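PDB 2YXL: 450aa long hypothetical fmu protein, which probably methylates carbon 5 of cytosine in RNA, as an archaeal relative of the Fmu/RsmB family, and binds sinefungin in its S-adenosylmethionine pocket. Local coordinates for residues Trp160-Val165 and Asp175-Val180. Residues are numbered along the deposited sequence; the frame is centred on the assembly and turned at random.
Sequences WLIERV and DFFRSV
V165 turns all three of its side-chain carbons to the next helix: CB meets only F177, while the methyls reach both F177 and F176. CB of V165 lies 4.0 Å from CE1 of F177. CG1 of V165 runs anti to the backbone N (chi1 173°) and reaches CD1 of F176 at 3.9 Å, while V165 CG2 leans on the far end of the other ring, 3.8 Å from CZ of F177. A beta-branched valine suits this place because its two methyls serve two rings at once; an alanine here would probably strip CD1 of F176 of its methyl neighbour across the contact and open a gap between the helices. The two are consecutive helices, 159-169 and 173-181, within the family's ferredoxin-like region; the segment axes come within 11.8 Å and their directions differ by 125°, a spacing that long phenylalanines can bridge. F177 points its tip at the partner helix, where CZ comes within 4.2 Å of I162 CG1 and L161 CD1 lies at the ring edge beside CE2, branched aliphatics suiting this buried, apolar interface. CD1 of F176 sits 3.8 Å above the centre of the F177 ring, so the neighbouring rings stand edge to face. Beyond the two segments, Y155 meets F177 with nearly parallel planes, and H434 touches F176.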
loop_
_atom_site.group_PDB
_atom_site.type_symbol
_atom_site.label_atom_id
_atom_site.label_comp_id
_atom_site.label_asym_id
_atom_site.label_seq_id
_atom_site.Cartn_x
_atom_site.Cartn_y
_atom_site.Cartn_z
ATOM N N TRP A 160 -20.253 -4.924 -0.025
ATOM C CA TRP A 160 -20.317 -3.696 -0.825
ATOM C C TRP A 160 -19.164 -3.605 -1.823
ATOM O O TRP A 160 -19.354 -3.127 -2.944
ATOM C CB TRP A 160 -20.362 -2.446 0.068
ATOM C CG TRP A 160 -19.023 -2.012 0.620
ATOM C CD1 TRP A 160 -18.486 -2.354 1.827
ATOM C CD2 TRP A 160 -18.061 -1.157 -0.019
ATOM N NE1 TRP A 160 -17.250 -1.768 1.981
ATOM C CE2 TRP A 160 -16.965 -1.029 0.862
ATOM C CE3 TRP A 160 -18.021 -0.489 -1.254
ATOM C CZ2 TRP A 160 -15.838 -0.258 0.552
ATOM C CZ3 TRP A 160 -16.900 0.276 -1.564
ATOM C CH2 TRP A 160 -15.824 0.385 -0.662
ATOM N N LEU A 161 -17.980 -4.059 -1.409
ATOM C CA LEU A 161 -16.798 -4.046 -2.264
ATOM C C LEU A 161 -16.941 -5.084 -3.369
ATOM O O LEU A 161 -16.698 -4.784 -4.538
ATOM C CB LEU A 161 -15.526 -4.321 -1.455
ATOM C CG LEU A 161 -14.230 -3.548 -1.759
ATOM C CD1 LEU A 161 -13.019 -4.419 -1.457
ATOM C CD2 LEU A 161 -14.141 -3.000 -3.187
ATOM N N ILE A 162 -17.342 -6.297 -2.989
ATOM C CA ILE A 162 -17.594 -7.383 -3.940
ATOM C C ILE A 162 -18.564 -6.931 -5.029
ATOM O O ILE A 162 -18.334 -7.171 -6.217
ATOM C CB ILE A 162 -18.148 -8.642 -3.229
ATOM C CG1 ILE A 162 -17.107 -9.200 -2.250
ATOM C CG2 ILE A 162 -18.583 -9.696 -4.250
ATOM C CD1 ILE A 162 -17.629 -10.283 -1.319
ATOM N N GLU A 163 -19.639 -6.266 -4.608
ATOM C CA GLU A 163 -20.640 -5.733 -5.523
ATOM C C GLU A 163 -20.033 -4.671 -6.441
ATOM O O GLU A 163 -20.229 -4.705 -7.657
ATOM C CB GLU A 163 -21.820 -5.155 -4.731
ATOM C CG GLU A 163 -23.155 -5.171 -5.478
ATOM C CD GLU A 163 -23.676 -6.582 -5.739
ATOM O OE1 GLU A 163 -24.175 -6.830 -6.859
ATOM O OE2 GLU A 163 -23.581 -7.440 -4.832
ATOM N N ARG A 164 -19.280 -3.747 -5.847
ATOM C CA ARG A 164 -18.647 -2.649 -6.578
ATOM C C ARG A 164 -17.605 -3.139 -7.590
ATOM O O ARG A 164 -17.493 -2.579 -8.680
ATOM C CB ARG A 164 -18.026 -1.649 -5.595
ATOM C CG ARG A 164 -17.737 -0.264 -6.165
ATOM C CD ARG A 164 -19.010 0.534 -6.415
ATOM N NE ARG A 164 -18.716 1.929 -6.742
ATOM C CZ ARG A 164 -18.767 2.934 -5.871
ATOM N NH1 ARG A 164 -19.111 2.717 -4.605
ATOM N NH2 ARG A 164 -18.479 4.166 -6.269
ATOM N N VAL A 165 -16.852 -4.180 -7.231
ATOM C CA VAL A 165 -15.890 -4.802 -8.149
ATOM C C VAL A 165 -16.616 -5.505 -9.305
ATOM O O VAL A 165 -16.202 -5.388 -10.463
ATOM C CB VAL A 165 -14.917 -5.773 -7.417
ATOM C CG1 VAL A 165 -14.037 -6.528 -8.409
ATOM C CG2 VAL A 165 -14.041 -5.015 -6.424
ATOM N N ASP A 175 -11.220 -13.796 -10.235
ATOM C CA ASP A 175 -9.777 -13.770 -10.484
ATOM C C ASP A 175 -9.084 -12.599 -9.785
ATOM O O ASP A 175 -7.971 -12.752 -9.267
ATOM C CB ASP A 175 -9.482 -13.745 -11.986
ATOM C CG ASP A 175 -9.716 -15.091 -12.651
ATOM O OD1 ASP A 175 -9.434 -16.134 -12.021
ATOM O OD2 ASP A 175 -10.171 -15.105 -13.815
ATOM N N PHE A 176 -9.750 -11.443 -9.772
ATOM C CA PHE A 176 -9.249 -10.258 -9.077
ATOM C C PHE A 176 -9.025 -10.542 -7.599
ATOM O O PHE A 176 -7.949 -10.263 -7.063
ATOM C CB PHE A 176 -10.207 -9.074 -9.243
ATOM C CG PHE A 176 -9.872 -7.894 -8.367
ATOM C CD1 PHE A 176 -10.526 -7.703 -7.152
ATOM C CD2 PHE A 176 -8.895 -6.978 -8.753
ATOM C CE1 PHE A 176 -10.215 -6.617 -6.336
ATOM C CE2 PHE A 176 -8.577 -5.889 -7.943
ATOM C CZ PHE A 176 -9.241 -5.708 -6.732
ATOM N N PHE A 177 -10.044 -11.094 -6.945
ATOM C CA PHE A 177 -9.942 -11.404 -5.523
ATOM C C PHE A 177 -8.954 -12.530 -5.243
ATOM O O PHE A 177 -8.279 -12.510 -4.221
ATOM C CB PHE A 177 -11.317 -11.661 -4.896
ATOM C CG PHE A 177 -12.105 -10.405 -4.652
ATOM C CD1 PHE A 177 -13.199 -10.085 -5.451
ATOM C CD2 PHE A 177 -11.735 -9.522 -3.642
ATOM C CE1 PHE A 177 -13.923 -8.915 -5.236
ATOM C CE2 PHE A 177 -12.449 -8.348 -3.426
ATOM C CZ PHE A 177 -13.549 -8.046 -4.222
ATOM N N ARG A 178 -8.848 -13.487 -6.161
ATOM C CA ARG A 178 -7.800 -14.503 -6.081
ATOM C C ARG A 178 -6.403 -13.879 -6.070
ATOM O O ARG A 178 -5.589 -14.203 -5.205
ATOM C CB ARG A 178 -7.934 -15.540 -7.201
ATOM C CG ARG A 178 -8.822 -16.719 -6.827
ATOM C CD ARG A 178 -8.570 -17.921 -7.722
ATOM N NE ARG A 178 -9.227 -17.786 -9.022
ATOM C CZ ARG A 178 -10.378 -18.374 -9.352
ATOM N NH1 ARG A 178 -11.013 -19.150 -8.479
ATOM N NH2 ARG A 178 -10.893 -18.186 -10.562
ATOM N N SER A 179 -6.144 -12.969 -7.008
ATOM C CA SER A 179 -4.845 -12.294 -7.092
ATOM C C SER A 179 -4.504 -11.404 -5.889
ATOM O O SER A 179 -3.332 -11.267 -5.543
ATOM C CB SER A 179 -4.720 -11.496 -8.387
ATOM O OG SER A 179 -5.615 -10.398 -8.403
ATOM N N VAL A 180 -5.512 -10.799 -5.259
ATOM C CA VAL A 180 -5.273 -9.997 -4.048
ATOM C C VAL A 180 -5.330 -10.836 -2.764
ATOM O O VAL A 180 -5.082 -10.326 -1.669
ATOM C CB VAL A 180 -6.192 -8.731 -3.944
ATOM C CG1 VAL A 180 -5.959 -7.787 -5.120
ATOM C CG2 VAL A 180 -7.667 -9.107 -3.819
#